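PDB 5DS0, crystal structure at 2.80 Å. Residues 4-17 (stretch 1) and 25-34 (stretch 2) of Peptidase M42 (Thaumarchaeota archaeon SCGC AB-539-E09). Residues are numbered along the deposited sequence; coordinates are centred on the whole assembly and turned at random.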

# COMPACT_ATOMS: atom_id res chain seq x y z
N ASP C 4 -6.24 -3.66 60.78
CA ASP C 4 -7.60 -3.55 60.25
C ASP C 4 -7.84 -2.18 59.68
O ASP C 4 -8.27 -2.05 58.54
CB ASP C 4 -8.64 -3.79 61.35
CG ASP C 4 -8.81 -5.24 61.70
OD1 ASP C 4 -8.09 -6.11 61.14
OD2 ASP C 4 -9.67 -5.52 62.56
N LYS C 5 -7.56 -1.16 60.49
CA LYS C 5 -7.74 0.24 60.08
C LYS C 5 -6.92 0.62 58.87
O LYS C 5 -7.38 1.40 58.05
CB LYS C 5 -7.42 1.19 61.24
CG LYS C 5 -8.55 1.28 62.24
CD LYS C 5 -8.41 2.18 63.43
CE LYS C 5 -9.83 2.28 64.10
NZ LYS C 5 -10.42 3.59 63.73
N SER C 6 -5.71 0.07 58.74
CA SER C 6 -4.89 0.23 57.54
C SER C 6 -5.53 -0.37 56.30
O SER C 6 -5.60 0.28 55.26
CB SER C 6 -3.51 -0.39 57.73
OG SER C 6 -2.65 0.55 58.29
N MSE C 7 -5.96 -1.62 56.40
CA MSE C 7 -6.57 -2.29 55.26
C MSE C 7 -7.89 -1.67 54.94
O MSE C 7 -8.27 -1.66 53.77
CB MSE C 7 -6.72 -3.79 55.51
CG MSE C 7 -5.36 -4.49 55.37
SE MSE C 7 -4.54 -4.27 53.55
CE MSE C 7 -2.82 -3.52 54.20
N GLU C 8 -8.61 -1.17 55.94
CA GLU C 8 -9.90 -0.48 55.71
C GLU C 8 -9.65 0.84 54.99
O GLU C 8 -10.42 1.23 54.15
CB GLU C 8 -10.67 -0.26 57.03
CG GLU C 8 -12.23 0.06 56.95
CD GLU C 8 -12.91 0.18 58.34
OE1 GLU C 8 -12.21 0.51 59.34
OE2 GLU C 8 -14.18 -0.05 58.43
N LEU C 9 -8.54 1.50 55.31
CA LEU C 9 -8.15 2.70 54.60
C LEU C 9 -7.82 2.39 53.15
O LEU C 9 -8.36 3.00 52.24
CB LEU C 9 -6.95 3.36 55.25
CG LEU C 9 -6.37 4.56 54.49
CD1 LEU C 9 -7.37 5.69 54.47
CD2 LEU C 9 -5.07 5.03 55.10
N MSE C 10 -6.96 1.40 52.93
CA MSE C 10 -6.60 0.99 51.58
C MSE C 10 -7.84 0.73 50.77
O MSE C 10 -8.01 1.31 49.72
CB MSE C 10 -5.67 -0.23 51.56
CG MSE C 10 -4.93 -0.25 50.23
SE MSE C 10 -3.79 -1.86 50.01
CE MSE C 10 -2.35 -1.24 51.20
N LYS C 11 -8.72 -0.12 51.27
CA LYS C 11 -9.96 -0.45 50.56
C LYS C 11 -10.76 0.80 50.21
O LYS C 11 -11.21 0.98 49.09
CB LYS C 11 -10.81 -1.40 51.42
CG LYS C 11 -12.11 -1.86 50.78
CD LYS C 11 -12.76 -2.91 51.66
CE LYS C 11 -13.68 -3.84 50.88
NZ LYS C 11 -14.97 -3.16 50.59
N THR C 12 -10.93 1.66 51.19
CA THR C 12 -11.75 2.84 51.03
C THR C 12 -11.18 3.80 49.99
O THR C 12 -11.93 4.37 49.20
CB THR C 12 -11.91 3.54 52.38
OG1 THR C 12 -12.58 2.63 53.25
CG2 THR C 12 -12.74 4.79 52.26
N LEU C 13 -9.87 3.97 50.02
CA LEU C 13 -9.17 4.78 49.02
C LEU C 13 -9.34 4.25 47.60
O LEU C 13 -9.75 4.99 46.71
CB LEU C 13 -7.66 4.82 49.31
CG LEU C 13 -7.19 5.68 50.48
CD1 LEU C 13 -5.71 5.41 50.71
CD2 LEU C 13 -7.43 7.14 50.19
N MSE C 14 -9.01 2.98 47.39
CA MSE C 14 -9.09 2.40 46.06
C MSE C 14 -10.51 2.34 45.55
O MSE C 14 -10.72 2.25 44.34
CB MSE C 14 -8.52 0.98 46.02
CG MSE C 14 -7.07 0.83 46.48
SE MSE C 14 -5.90 2.33 45.99
CE MSE C 14 -4.77 2.33 47.60
N GLU C 15 -11.49 2.35 46.45
CA GLU C 15 -12.89 2.29 46.03
C GLU C 15 -13.55 3.67 45.93
O GLU C 15 -14.63 3.79 45.38
CB GLU C 15 -13.69 1.38 46.96
CG GLU C 15 -13.42 -0.10 46.72
CD GLU C 15 -14.34 -1.01 47.52
OE1 GLU C 15 -15.04 -0.49 48.43
OE2 GLU C 15 -14.37 -2.24 47.25
N ALA C 16 -12.89 4.69 46.45
CA ALA C 16 -13.42 6.06 46.42
C ALA C 16 -13.52 6.62 45.03
O ALA C 16 -12.78 6.24 44.12
CB ALA C 16 -12.54 6.98 47.26
N PHE C 17 -14.42 7.58 44.88
CA PHE C 17 -14.60 8.32 43.64
C PHE C 17 -13.67 9.53 43.62
O PHE C 17 -13.84 10.43 44.46
CB PHE C 17 -16.05 8.77 43.54
CG PHE C 17 -16.43 9.39 42.23
CD1 PHE C 17 -16.08 10.70 41.95
CD2 PHE C 17 -17.16 8.68 41.30
CE1 PHE C 17 -16.44 11.29 40.75
CE2 PHE C 17 -17.51 9.25 40.10
CZ PHE C 17 -17.15 10.56 39.82
N GLU C 25 -13.85 13.84 47.55
CA GLU C 25 -14.25 12.68 48.35
C GLU C 25 -13.04 11.89 48.88
O GLU C 25 -13.04 11.47 50.03
CB GLU C 25 -15.15 11.75 47.53
CG GLU C 25 -16.63 12.09 47.59
CD GLU C 25 -17.53 11.00 46.97
OE1 GLU C 25 -18.11 11.39 45.96
OE2 GLU C 25 -17.70 9.82 47.43
N VAL C 26 -12.02 11.72 48.04
CA VAL C 26 -10.82 10.92 48.38
C VAL C 26 -9.93 11.69 49.37
O VAL C 26 -9.38 11.13 50.31
CB VAL C 26 -10.07 10.37 47.12
CG1 VAL C 26 -9.46 11.50 46.34
CG2 VAL C 26 -8.94 9.42 47.51
N ASN C 27 -9.82 13.00 49.20
CA ASN C 27 -9.02 13.80 50.11
C ASN C 27 -9.70 13.99 51.46
O ASN C 27 -9.05 14.22 52.46
CB ASN C 27 -8.62 15.11 49.42
CG ASN C 27 -7.40 14.93 48.53
OD1 ASN C 27 -6.98 13.80 48.27
ND2 ASN C 27 -6.83 16.02 48.06
N ALA C 28 -11.03 13.91 51.48
CA ALA C 28 -11.80 13.91 52.73
C ALA C 28 -11.46 12.66 53.54
O ALA C 28 -11.30 12.72 54.75
CB ALA C 28 -13.29 13.97 52.45
N ILE C 29 -11.36 11.53 52.86
CA ILE C 29 -11.00 10.27 53.50
C ILE C 29 -9.62 10.35 54.12
O ILE C 29 -9.38 9.81 55.21
CB ILE C 29 -11.04 9.11 52.48
CG1 ILE C 29 -12.50 8.76 52.16
CG2 ILE C 29 -10.32 7.88 53.01
CD1 ILE C 29 -12.70 8.20 50.77
N CYS C 30 -8.71 11.02 53.42
CA CYS C 30 -7.35 11.23 53.91
C CYS C 30 -7.34 12.12 55.14
O CYS C 30 -6.67 11.80 56.11
CB CYS C 30 -6.47 11.83 52.80
SG CYS C 30 -6.16 10.72 51.41
N LYS C 31 -8.08 13.22 55.11
CA LYS C 31 -8.14 14.12 56.26
C LYS C 31 -8.65 13.42 57.49
O LYS C 31 -8.13 13.62 58.58
CB LYS C 31 -9.03 15.33 55.99
CG LYS C 31 -8.37 16.35 55.09
CD LYS C 31 -9.22 17.62 54.99
CE LYS C 31 -10.04 17.60 53.72
NZ LYS C 31 -11.02 18.71 53.65
N GLU C 32 -9.69 12.61 57.31
CA GLU C 32 -10.31 11.92 58.44
C GLU C 32 -9.35 10.91 59.08
O GLU C 32 -9.20 10.88 60.30
CB GLU C 32 -11.59 11.22 58.01
CG GLU C 32 -12.42 10.77 59.20
CD GLU C 32 -13.74 10.14 58.79
OE1 GLU C 32 -13.94 9.88 57.58
OE2 GLU C 32 -14.59 9.92 59.69
N TYR C 33 -8.69 10.10 58.26
CA TYR C 33 -7.74 9.14 58.77
C TYR C 33 -6.59 9.80 59.52
O TYR C 33 -6.08 9.24 60.50
CB TYR C 33 -7.16 8.34 57.62
CG TYR C 33 -6.28 7.19 58.04
CD1 TYR C 33 -6.82 5.97 58.34
CD2 TYR C 33 -4.90 7.33 58.07
CE1 TYR C 33 -6.02 4.91 58.70
CE2 TYR C 33 -4.08 6.28 58.42
CZ TYR C 33 -4.65 5.07 58.73
OH TYR C 33 -3.85 4.00 59.07
N MSE C 34 -6.20 11.00 59.07
CA MSE C 34 -5.04 11.69 59.63
C MSE C 34 -5.33 12.67 60.74
O MSE C 34 -4.38 13.21 61.30
CB MSE C 34 -4.33 12.44 58.51
CG MSE C 34 -3.73 11.47 57.50
SE MSE C 34 -2.08 10.63 58.19
CE MSE C 34 -0.93 12.21 58.02

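The two stretches form an antiparallel helix pair: the axes of helices 4-15 and 25-34 approach to 9.8 Å, with 163° between their N-to-C directions. Each helix is held by its own i to i+4 backbone bonds, such as Leu 13 N to Leu 9 O (2.9 Å) and Tyr 33 N to Ile 29 O (3.1 Å). No hydrogen bond crosses between them; the contact, which buries 534 Å² in total, is mostly side-chain packing.

Aliphatic packing centres on Ile 29. Ile 29 CG2 lies 4.0 Å from Leu 9 CD1 and 4.1 Å from Leu 13 CD2, while Ile 29 CD1 lies 3.7 Å from both Thr 12 CG2 and Ala 16 CB. Thr 12 OG1 donates to Glu 8 O (2.7 Å) in its own helix, while its CG2 meets Ile 29. Leu 13 points sideways at CB, yet its CD2 reaches Val 26 CG2 (3.8 Å) and Cys 30 SG (4.0 Å).

The aromatic contact is a CH-pi interaction: Leu 9 CD2 sits 3.5 Å from the Tyr 33 ring centroid, only 4° off the normal, placing the methyl squarely over one face.

Past the first helix, Ala 16 leaves helical geometry (phi/psi -66/155). Here the backbones draw closer, with Ala 16 CA 5.8 Å from Val 26 CA, and Phe 17 O approaches Glu 25 CB at 3.6 Å.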